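Local coordinates for protein possible thiol-disulfide isomerase (Cytophaga hutchinsonii, PDB 3HCZ) that probably exchanges thiols and disulfides through a thioredoxin-type CxxC motif, although its function has not been established, at residues H45-Q48 / E49-K52; D55-L58 / K59-K63; V94-K98 / N99-F103. All coordinates share one frame; numbering follows the deposited sequence. Where two conformers were deposited one is given.

Contact 1: residues H45-Q48 / E49-K52; sequences HCQQ and ETPK
Lys-52 folds back over Gln-48 at the first turn of helix 49-60, the helix that follows the CxxC loop of this thioredoxin-type fold; Cys-46 is the second cysteine of that motif. The backbone evidence is one i to i+4 bond, Lys-52 N to Gln-48 O, at 3.2 Å and 159°. Along the lysine side chain, CB and then CG each lie 3.4 Å from the same Gln-48 O, CD recedes to 3.7 Å from it, and CE passes beside the side-chain amide of Gln-48. Farther out the chain turns at its last torsion, and the side chain also touches Tyr-131. The Pro-51 ring lies against two carbonyl oxygens: its CD is 3.2 Å from Gln-47 O, a buried oxygen with no hydrogen-bond partner in the model, and its CG is 3.4 Å from Gln-48 O. Replacing this proline by an alanine removes CG and CD, and is likely to open a gap over both carbonyl oxygens, leaving the start of the helix freer to shift. On the buried side, Gln-47 has CG in the position between backbone N and carbonyl carbon (chi1 60°) and continues extended, which carries its amide to Thr-50. NE2 donates to Asp-40 O and Gly-44 O, and at the other end of the amide OE1 accepts a 2.7 Å bond from water 1, which in turn accepts the Thr-50 backbone N-H at 2.9 Å.

Contact 2: residues D55-L58 / K59-K63; sequences DWWL and KNRAK
Asn-60 lays its amide over the Trp-56 indole near the C-terminal end of helix 49-60, the helix of the beta-alpha-beta unit that links strands 33-39 and 65-71. The planes are only 18° apart, and ND2 sits 3.1 Å above the ring plane, toward the rim. In the same pose ND2 donates to Trp-56 O at 2.7 Å with a nearly straight N-H...O angle of 171°, the acceptor lying in the amide plane; Asn-60 CB completes the stack as a CH-pi contact over the six-membered ring. Trp-56 itself is tied outward, NE1 to Asp-135 of helix 134-147. A second tight pair lies one residue on. Arg-61 places CD 3.6 Å from the centroid of the Trp-57 six-membered ring, because a first torsion of 62° swings its chain back over the ring, and it then runs extended across the indole. Trp-57 NE1 bonds to Ile-65 O, fixing that ring against the next strand.

The solvent side is looser. Lys-59 N makes only weak backbone bonds, and Asp-55 OD2 stays 5.4 Å from Lys-59 NZ, too far for a salt bridge. Water does much of the bridging here: water 5 links Leu-58 O to Arg-61 NE, and water 4 links the same oxygen to Ala-62 N. Since Lys-63 NZ donates to Asn-60 OD1 at 3.1 Å, its charge would probably polarise the stacked amide and make ND2 a stronger donor to the carbonyl of Trp-56.

Contact 3: residues V94-K98 / N99-F103; sequences VRDSK and NHTDF
Asp-96 closes the loop after strand 92-95 by collecting backbone N-H groups from Asn-99, His-100 and Thr-101. Its main-chain oxygen accepts Asn-99 N at 3.1 Å, the bond of a type I beta turn from Asp-96 to Asn-99. The carboxylate takes the other two. With CG opposite the backbone N (chi1 -168°), the group reaches across the turn, and OD1 accepts His-100 N at 2.8 Å and 171° through its syn lone pair. OD2 accepts Thr-101 N at 2.9 Å, the donor arriving from above the carboxylate plane, 40° out of it. OD2 also forms a salt bridge with Arg-74, whose NH2 bonds Thr-101 O, so one guanidinium joins side chain and loop backbone.

Apolar contact is slighter: Asp-96 CB approaches Phe-103 CZ at 4.0 Å, and Thr-101 CG2 lies over one face of that same ring. The imidazole of His-100 is placed differently, with Lys-98 O 3.2 Å above its plane, over the centre, while NE2 is satisfied by Tyr-23 OH. Asp-102 is the N-cap of the following helix, its OD2 accepting Ile-105 N. Two backbone donors and an arginine around a buried carboxylate would probably stabilise the ionised form of Asp-96, making its negative charge the centre that gathers this loop.

Contacts 1 and 2 occupy successive parts of helix 49-60, with centres about 16 Å apart: contact 1 forms its start, beside the second cysteine of the CGHC motif, and contact 2 its far end. Contact 3 is separate, in the loop after edge strand 92-95. Its centre is about 22 Å from that of contact 1 and about 26 Å from that of contact 2, with nearest atoms about 10 Å and 12 Å away respectively. Contacts 2 and 3 lie on opposite sides of the chain's centre. A sulfate, probably from the crystallisation liquor, lies about 4 Å from the Phe-103 side chain in contact 3.

Contact 1: residues H45-Q48 / E49-K52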
ATOM      1  N   HIS A  45       7.610   8.536 -14.894  1.00 18.31           N
ATOM      2  CA  HIS A  45       8.648   8.963 -13.955  1.00 19.02           C
ATOM      3  C   HIS A  45       8.156  10.096 -13.016  1.00 17.85           C
ATOM      4  O   HIS A  45       8.552  10.164 -11.856  1.00 16.91           O
ATOM      5  CB  HIS A  45       9.914   9.346 -14.738  1.00 20.51           C
ATOM      6  CG  HIS A  45      10.997   9.945 -13.891  1.00 26.73           C
ATOM      7  ND1 HIS A  45      11.701   9.216 -12.948  1.00 32.45           N
ATOM      8  CD2 HIS A  45      11.502  11.205 -13.848  1.00 31.59           C
ATOM      9  CE1 HIS A  45      12.590  10.001 -12.359  1.00 33.52           C
ATOM     10  NE2 HIS A  45      12.486  11.213 -12.884  1.00 35.69           N
ATOM     11  N   CYS A  46       7.248  10.938 -13.508  1.00 17.14           N
ATOM     12  CA  CYS A  46       6.747  12.080 -12.731  1.00 16.71           C
ATOM     13  C   CYS A  46       5.395  11.874 -12.070  1.00 16.07           C
ATOM     14  O   CYS A  46       4.763  12.843 -11.647  1.00 14.99           O
ATOM     15  CB  CYS A  46       6.673  13.322 -13.614  1.00 17.18           C
ATOM     16  SG  CYS A  46       8.332  13.805 -14.018  1.00 21.43           S
ATOM     17  N   GLN A  47       4.941  10.633 -12.002  1.00 15.36           N
ATOM     18  CA  GLN A  47       3.615  10.379 -11.445  1.00 16.25           C
ATOM     19  C   GLN A  47       3.574  10.982 -10.039  1.00 16.24           C
ATOM     20  O   GLN A  47       4.597  10.951  -9.328  1.00 15.10           O
ATOM     21  CB  GLN A  47       3.335   8.882 -11.392  1.00 15.99           C
ATOM     22  CG  GLN A  47       4.337   8.065 -10.527  1.00 16.63           C
ATOM     23  CD  GLN A  47       4.048   6.601 -10.645  1.00 15.63           C
ATOM     24  OE1 GLN A  47       3.245   6.084  -9.907  1.00 18.25           O
ATOM     25  NE2 GLN A  47       4.611   5.953 -11.661  1.00 17.17           N
ATOM     26  N   GLN A  48       2.412  11.486  -9.627  1.00 16.09           N
ATOM     27  CA  GLN A  48       2.362  12.297  -8.406  1.00 17.35           C
ATOM     28  C   GLN A  48       2.018  11.625  -7.093  1.00 17.00           C
ATOM     29  O   GLN A  48       2.593  11.978  -6.067  1.00 17.68           O
ATOM     30  CB  GLN A  48       1.442  13.490  -8.609  1.00 17.84           C
ATOM     31  CG  GLN A  48       2.015  14.417  -9.650  1.00 21.28           C
ATOM     32  CD  GLN A  48       3.217  15.185  -9.133  1.00 25.48           C
ATOM     33  OE1 GLN A  48       4.367  14.934  -9.529  1.00 28.28           O
ATOM     34  NE2 GLN A  48       2.961  16.127  -8.242  1.00 26.63           N
ATOM     35  N   GLU A  49       1.091  10.672  -7.123  1.00 16.32           N
ATOM     36  CA  GLU A  49       0.571  10.069  -5.907  0.50 16.57           C
ATOM     37  C   GLU A  49       1.680   9.369  -5.137  1.00 16.94           C
ATOM     38  O   GLU A  49       1.767   9.481  -3.899  1.00 17.20           O
ATOM     39  CB  GLU A  49      -0.509   9.059  -6.244  0.50 16.63           C
ATOM     40  CG  GLU A  49      -1.756   9.688  -6.824  0.50 16.64           C
ATOM     41  CD  GLU A  49      -1.796   9.659  -8.335  0.50 18.27           C
ATOM     42  OE1 GLU A  49      -0.724   9.492  -8.974  0.50 17.57           O
ATOM     43  OE2 GLU A  49      -2.912   9.807  -8.877  0.50 16.73           O
ATOM     44  N   THR A  50       2.544   8.654  -5.868  1.00 15.65           N
ATOM     45  CA  THR A  50       3.577   7.847  -5.201  1.00 16.41           C
ATOM     46  C   THR A  50       4.534   8.704  -4.318  1.00 16.00           C
ATOM     47  O   THR A  50       4.651   8.443  -3.097  1.00 16.86           O
ATOM     48  CB  THR A  50       4.300   6.883  -6.195  1.00 16.20           C
ATOM     49  OG1 THR A  50       3.314   6.041  -6.814  1.00 16.56           O
ATOM     50  CG2 THR A  50       5.333   5.979  -5.461  1.00 16.48           C
ATOM     51  N   PRO A  51       5.202   9.727  -4.901  1.00 16.01           N
ATOM     52  CA  PRO A  51       6.135  10.472  -4.067  1.00 16.01           C
ATOM     53  C   PRO A  51       5.424  11.330  -3.019  1.00 15.95           C
ATOM     54  O   PRO A  51       5.988  11.576  -1.949  1.00 16.18           O
ATOM     55  CB  PRO A  51       6.882  11.361  -5.080  1.00 15.10           C
ATOM     56  CG  PRO A  51       5.929  11.462  -6.264  1.00 16.54           C
ATOM     57  CD  PRO A  51       5.349  10.085  -6.325  1.00 16.54           C
ATOM     58  N   LYS A  52       4.224  11.810  -3.324  1.00 15.65           N
ATOM     59  CA  LYS A  52       3.489  12.579  -2.348  1.00 16.48           C
ATOM     60  C   LYS A  52       3.052  11.733  -1.148  1.00 15.76           C
ATOM     61  O   LYS A  52       3.042  12.218  -0.022  1.00 16.09           O
ATOM     62  CB  LYS A  52       2.282  13.261  -2.986  1.00 16.84           C
ATOM     63  CG  LYS A  52       2.693  14.501  -3.789  1.00 20.97           C
ATOM     64  CD  LYS A  52       1.495  15.157  -4.450  1.00 26.18           C
ATOM     65  CE  LYS A  52       1.839  16.503  -5.073  1.00 28.10           C
ATOM     66  NZ  LYS A  52       2.049  17.560  -4.034  1.00 32.34           N
TER
HETATM   67  O   HOH W   1       1.661   7.765  -8.522  1.00 21.80           O
HETATM   68  O   HOH W   2       0.340  11.533 -11.393  1.00 30.17           O

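Contact 2: residues D55-L58 / K59-K63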
ATOM      1  N   ASP A  55       6.144  11.414   0.942  1.00 16.87           N
ATOM      2  CA  ASP A  55       6.332  12.592   1.761  1.00 17.85           C
ATOM      3  C   ASP A  55       5.399  12.570   2.955  1.00 17.49           C
ATOM      4  O   ASP A  55       5.822  12.876   4.060  1.00 17.84           O
ATOM      5  CB  ASP A  55       6.053  13.867   0.975  1.00 18.81           C
ATOM      6  CG  ASP A  55       7.056  14.118  -0.114  1.00 22.55           C
ATOM      7  OD1 ASP A  55       8.213  13.631  -0.052  1.00 25.17           O
ATOM      8  OD2 ASP A  55       6.671  14.855  -1.044  1.00 29.31           O
ATOM      9  N   TRP A  56       4.132  12.228   2.713  1.00 17.43           N
ATOM     10  CA  TRP A  56       3.133  12.091   3.791  1.00 17.46           C
ATOM     11  C   TRP A  56       3.584  11.037   4.830  1.00 17.31           C
ATOM     12  O   TRP A  56       3.485  11.264   6.029  1.00 16.08           O
ATOM     13  CB  TRP A  56       1.743  11.760   3.214  1.00 17.79           C
ATOM     14  CG  TRP A  56       0.715  11.488   4.297  1.00 19.69           C
ATOM     15  CD1 TRP A  56      -0.155  12.395   4.868  1.00 21.83           C
ATOM     16  CD2 TRP A  56       0.471  10.233   4.958  1.00 21.26           C
ATOM     17  NE1 TRP A  56      -0.917  11.777   5.838  1.00 21.71           N
ATOM     18  CE2 TRP A  56      -0.548  10.459   5.923  1.00 21.09           C
ATOM     19  CE3 TRP A  56       1.031   8.943   4.842  1.00 18.99           C
ATOM     20  CZ2 TRP A  56      -1.042   9.439   6.746  1.00 22.72           C
ATOM     21  CZ3 TRP A  56       0.545   7.924   5.674  1.00 20.62           C
ATOM     22  CH2 TRP A  56      -0.479   8.187   6.620  1.00 21.50           C
ATOM     23  N   TRP A  57       4.053   9.885   4.338  1.00 16.38           N
ATOM     24  CA  TRP A  57       4.505   8.791   5.170  1.00 16.27           C
ATOM     25  C   TRP A  57       5.696   9.209   6.042  1.00 16.46           C
ATOM     26  O   TRP A  57       5.746   8.892   7.247  1.00 16.21           O
ATOM     27  CB  TRP A  57       4.859   7.573   4.313  1.00 15.73           C
ATOM     28  CG  TRP A  57       5.440   6.453   5.119  1.00 15.82           C
ATOM     29  CD1 TRP A  57       4.773   5.624   5.989  1.00 16.05           C
ATOM     30  CD2 TRP A  57       6.807   6.027   5.123  1.00 13.42           C
ATOM     31  NE1 TRP A  57       5.673   4.727   6.574  1.00 16.03           N
ATOM     32  CE2 TRP A  57       6.912   4.941   6.037  1.00 15.64           C
ATOM     33  CE3 TRP A  57       7.952   6.444   4.435  1.00 12.81           C
ATOM     34  CZ2 TRP A  57       8.118   4.282   6.278  1.00 14.92           C
ATOM     35  CZ3 TRP A  57       9.167   5.819   4.715  1.00 14.43           C
ATOM     36  CH2 TRP A  57       9.237   4.740   5.619  1.00 14.57           C
ATOM     37  N   LEU A  58       6.656   9.919   5.452  1.00 16.45           N
ATOM     38  CA  LEU A  58       7.781  10.398   6.232  1.00 17.30           C
ATOM     39  C   LEU A  58       7.291  11.218   7.431  1.00 18.48           C
ATOM     40  O   LEU A  58       7.861  11.107   8.514  1.00 18.81           O
ATOM     41  CB  LEU A  58       8.723  11.247   5.382  1.00 17.54           C
ATOM     42  CG  LEU A  58       9.558  10.521   4.354  1.00 16.90           C
ATOM     43  CD1 LEU A  58      10.342  11.540   3.528  1.00 18.78           C
ATOM     44  CD2 LEU A  58      10.548   9.539   5.032  1.00 17.37           C
ATOM     45  N   LYS A  59       6.235  12.017   7.238  1.00 19.22           N
ATOM     46  CA  LYS A  59       5.704  12.902   8.290  1.00 21.08           C
ATOM     47  C   LYS A  59       4.830  12.189   9.325  1.00 21.48           C
ATOM     48  O   LYS A  59       4.650  12.680  10.447  1.00 21.06           O
ATOM     49  CB  LYS A  59       4.884  14.044   7.681  1.00 21.03           C
ATOM     50  CG  LYS A  59       5.734  15.108   7.062  1.00 25.58           C
ATOM     51  CD  LYS A  59       4.916  15.944   6.088  1.00 31.19           C
ATOM     52  CE  LYS A  59       5.833  16.908   5.327  1.00 35.10           C
ATOM     53  NZ  LYS A  59       5.577  16.831   3.840  1.00 37.13           N
ATOM     54  N   ASN A  60       4.285  11.041   8.947  1.00 21.64           N
ATOM     55  CA  ASN A  60       3.282  10.381   9.767  1.00 22.40           C
ATOM     56  C   ASN A  60       3.698   9.002  10.272  1.00 23.08           C
ATOM     57  O   ASN A  60       2.983   8.398  11.077  1.00 23.92           O
ATOM     58  CB  ASN A  60       1.955  10.309   9.003  1.00 22.46           C
ATOM     59  CG  ASN A  60       1.315  11.666   8.827  1.00 22.94           C
ATOM     60  OD1 ASN A  60       0.572  12.122   9.686  1.00 27.97           O
ATOM     61  ND2 ASN A  60       1.594  12.319   7.721  1.00 23.56           N
ATOM     62  N   ARG A  61       4.844   8.494   9.833  1.00 22.51           N
ATOM     63  CA  ARG A  61       5.136   7.103  10.088  1.00 22.38           C
ATOM     64  C   ARG A  61       5.387   6.836  11.551  1.00 23.01           C
ATOM     65  O   ARG A  61       5.195   5.714  12.011  1.00 22.04           O
ATOM     66  CB  ARG A  61       6.305   6.581   9.263  1.00 21.67           C
ATOM     67  CG  ARG A  61       7.618   7.275   9.525  1.00 21.89           C
ATOM     68  CD  ARG A  61       8.688   6.763   8.601  1.00 24.22           C
ATOM     69  NE  ARG A  61       9.958   7.370   8.919  1.00 26.48           N
ATOM     70  CZ  ARG A  61      10.950   6.743   9.522  1.00 28.41           C
ATOM     71  NH1 ARG A  61      12.073   7.386   9.777  1.00 27.94           N
ATOM     72  NH2 ARG A  61      10.825   5.463   9.843  1.00 30.78           N
ATOM     73  N   ALA A  62       5.828   7.850  12.283  1.00 24.06           N
ATOM     74  CA  ALA A  62       6.128   7.640  13.699  1.00 25.05           C
ATOM     75  C   ALA A  62       4.829   7.439  14.538  1.00 25.84           C
ATOM     76  O   ALA A  62       4.895   6.942  15.678  1.00 26.91           O
ATOM     77  CB  ALA A  62       7.021   8.771  14.243  1.00 25.19           C
ATOM     78  N   LYS A  63       3.682   7.827  13.961  1.00 26.17           N
ATOM     79  CA  LYS A  63       2.321   7.479  14.435  1.00 26.56           C
ATOM     80  C   LYS A  63       2.033   5.957  14.417  1.00 26.81           C
ATOM     81  O   LYS A  63       0.943   5.536  14.842  1.00 27.88           O
ATOM     82  CB  LYS A  63       1.262   8.097  13.522  1.00 27.02           C
ATOM     83  CG  LYS A  63       0.886   9.558  13.714  1.00 28.49           C
ATOM     84  CD  LYS A  63      -0.206   9.907  12.666  1.00 29.98           C
ATOM     85  CE  LYS A  63      -0.652  11.363  12.715  1.00 31.74           C
ATOM     86  NZ  LYS A  63       0.518  12.293  12.767  1.00 33.14           N
TER
HETATM   87  O   HOH W   3       7.739  14.792   4.144  1.00 28.27           O
HETATM   88  O   HOH W   4       7.040  10.426  11.231  1.00 24.52           O
HETATM   89  O   HOH W   5      10.206  10.070   8.970  1.00 25.05           O

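Contact 3: residues V94-K98 / N99-F103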
ATOM      1  N   VAL A  94       7.438  -3.687  -2.194  1.00 13.17           N
ATOM      2  CA  VAL A  94       7.370  -5.081  -2.598  1.00 13.35           C
ATOM      3  C   VAL A  94       6.906  -5.224  -4.053  1.00 13.87           C
ATOM      4  O   VAL A  94       6.329  -4.281  -4.635  1.00 13.12           O
ATOM      5  CB  VAL A  94       6.450  -5.955  -1.668  1.00 12.90           C
ATOM      6  CG1 VAL A  94       7.032  -6.050  -0.248  1.00 12.32           C
ATOM      7  CG2 VAL A  94       4.989  -5.416  -1.602  1.00 12.49           C
ATOM      8  N   ARG A  95       7.184  -6.402  -4.621  1.00 13.54           N
ATOM      9  CA  ARG A  95       6.718  -6.737  -5.963  1.00 13.33           C
ATOM     10  C   ARG A  95       6.361  -8.221  -5.914  1.00 14.00           C
ATOM     11  O   ARG A  95       6.878  -8.949  -5.048  1.00 15.45           O
ATOM     12  CB  ARG A  95       7.826  -6.459  -7.018  1.00 12.40           C
ATOM     13  CG  ARG A  95       7.288  -6.353  -8.445  1.00 11.41           C
ATOM     14  CD  ARG A  95       8.405  -6.131  -9.514  1.00 12.21           C
ATOM     15  NE  ARG A  95       9.397  -7.228  -9.618  1.00 12.51           N
ATOM     16  CZ  ARG A  95       9.154  -8.414 -10.182  1.00 12.86           C
ATOM     17  NH1 ARG A  95      10.090  -9.331 -10.205  1.00 12.46           N
ATOM     18  NH2 ARG A  95       7.951  -8.719 -10.664  1.00 13.52           N
ATOM     19  N   ASP A  96       5.537  -8.692  -6.850  1.00 14.08           N
ATOM     20  CA  ASP A  96       5.169 -10.110  -6.913  1.00 12.96           C
ATOM     21  C   ASP A  96       6.144 -10.994  -7.676  1.00 13.90           C
ATOM     22  O   ASP A  96       5.775 -11.685  -8.636  1.00 14.89           O
ATOM     23  CB  ASP A  96       3.721 -10.212  -7.429  1.00 13.41           C
ATOM     24  CG  ASP A  96       3.138 -11.619  -7.268  1.00 13.90           C
ATOM     25  OD1 ASP A  96       3.440 -12.316  -6.259  1.00 14.07           O
ATOM     26  OD2 ASP A  96       2.415 -12.051  -8.170  1.00 16.70           O
ATOM     27  N   SER A  97       7.396 -11.027  -7.211  1.00 14.80           N
ATOM     28  CA  SER A  97       8.460 -11.670  -7.953  1.00 15.79           C
ATOM     29  C   SER A  97       8.311 -13.189  -7.933  1.00 16.86           C
ATOM     30  O   SER A  97       8.897 -13.882  -8.768  1.00 15.97           O
ATOM     31  CB  SER A  97       9.862 -11.293  -7.401  1.00 15.93           C
ATOM     32  OG  SER A  97      10.153 -11.940  -6.178  1.00 17.88           O
ATOM     33  N   LYS A  98       7.564 -13.713  -6.965  1.00 17.40           N
ATOM     34  CA  LYS A  98       7.355 -15.163  -6.928  1.00 18.56           C
ATOM     35  C   LYS A  98       5.971 -15.587  -7.397  1.00 19.24           C
ATOM     36  O   LYS A  98       5.551 -16.735  -7.143  1.00 19.12           O
ATOM     37  CB  LYS A  98       7.623 -15.686  -5.532  1.00 19.15           C
ATOM     38  CG  LYS A  98       9.034 -15.454  -5.096  1.00 20.63           C
ATOM     39  CD  LYS A  98       9.859 -16.656  -5.370  1.00 27.67           C
ATOM     40  CE  LYS A  98      11.247 -16.449  -4.780  1.00 31.16           C
ATOM     41  NZ  LYS A  98      11.778 -17.687  -4.179  1.00 31.59           N
ATOM     42  N   ASN A  99       5.278 -14.682  -8.081  1.00 18.71           N
ATOM     43  CA  ASN A  99       4.046 -15.014  -8.769  1.00 20.49           C
ATOM     44  C   ASN A  99       2.947 -15.638  -7.903  1.00 19.92           C
ATOM     45  O   ASN A  99       2.496 -16.775  -8.170  1.00 19.46           O
ATOM     46  CB  ASN A  99       4.372 -15.990  -9.900  1.00 21.83           C
ATOM     47  CG  ASN A  99       5.422 -15.455 -10.776  1.00 24.98           C
ATOM     48  OD1 ASN A  99       6.596 -15.856 -10.671  1.00 28.11           O
ATOM     49  ND2 ASN A  99       5.051 -14.465 -11.591  1.00 24.98           N
ATOM     50  N   HIS A 100       2.529 -14.921  -6.870  1.00 17.99           N
ATOM     51  CA  HIS A 100       1.484 -15.428  -6.001  1.00 17.28           C
ATOM     52  C   HIS A 100       0.256 -14.552  -6.076  1.00 18.45           C
ATOM     53  O   HIS A 100      -0.733 -14.826  -5.409  1.00 17.54           O
ATOM     54  CB  HIS A 100       1.984 -15.511  -4.567  1.00 17.20           C
ATOM     55  CG  HIS A 100       3.117 -16.470  -4.390  1.00 16.59           C
ATOM     56  ND1 HIS A 100       3.056 -17.779  -4.818  1.00 14.21           N
ATOM     57  CD2 HIS A 100       4.355 -16.301  -3.877  1.00 16.16           C
ATOM     58  CE1 HIS A 100       4.207 -18.382  -4.563  1.00 16.53           C
ATOM     59  NE2 HIS A 100       5.008 -17.508  -3.973  1.00 16.47           N
ATOM     60  N   THR A 101       0.319 -13.479  -6.853  1.00 18.14           N
ATOM     61  CA  THR A 101      -0.753 -12.501  -6.754  1.00 20.78           C
ATOM     62  C   THR A 101      -1.399 -12.210  -8.068  1.00 19.45           C
ATOM     63  O   THR A 101      -0.766 -11.835  -9.062  1.00 18.54           O
ATOM     64  CB  THR A 101      -0.302 -11.143  -6.162  1.00 21.11           C
ATOM     65  OG1 THR A 101       0.612 -11.337  -5.059  1.00 26.93           O
ATOM     66  CG2 THR A 101      -1.527 -10.309  -5.774  1.00 20.27           C
ATOM     67  N   ASP A 102      -2.690 -12.376  -8.074  1.00 20.36           N
ATOM     68  CA  ASP A 102      -3.456 -12.066  -9.233  1.00 19.72           C
ATOM     69  C   ASP A 102      -4.108 -10.704  -8.977  1.00 19.28           C
ATOM     70  O   ASP A 102      -5.096 -10.673  -8.246  1.00 17.46           O
ATOM     71  CB  ASP A 102      -4.529 -13.138  -9.322  1.00 21.77           C
ATOM     72  CG  ASP A 102      -5.235 -13.112 -10.635  1.00 24.16           C
ATOM     73  OD1 ASP A 102      -5.677 -14.213 -11.084  1.00 30.05           O
ATOM     74  OD2 ASP A 102      -5.344 -12.002 -11.221  1.00 27.37           O
ATOM     75  N   PHE A 103      -3.560  -9.588  -9.495  1.00 18.19           N
ATOM     76  CA  PHE A 103      -4.017  -8.255  -9.013  1.00 18.81           C
ATOM     77  C   PHE A 103      -5.450  -7.938  -9.437  1.00 19.80           C
ATOM     78  O   PHE A 103      -6.196  -7.249  -8.724  1.00 20.17           O
ATOM     79  CB  PHE A 103      -3.066  -7.127  -9.395  1.00 18.18           C
ATOM     80  CG  PHE A 103      -1.710  -7.244  -8.756  1.00 18.98           C
ATOM     81  CD1 PHE A 103      -1.523  -6.882  -7.450  1.00 15.80           C
ATOM     82  CD2 PHE A 103      -0.628  -7.690  -9.494  1.00 20.39           C
ATOM     83  CE1 PHE A 103      -0.278  -6.990  -6.814  1.00 17.32           C
ATOM     84  CE2 PHE A 103       0.624  -7.804  -8.889  1.00 19.20           C
ATOM     85  CZ  PHE A 103       0.811  -7.442  -7.565  1.00 18.90           C
TER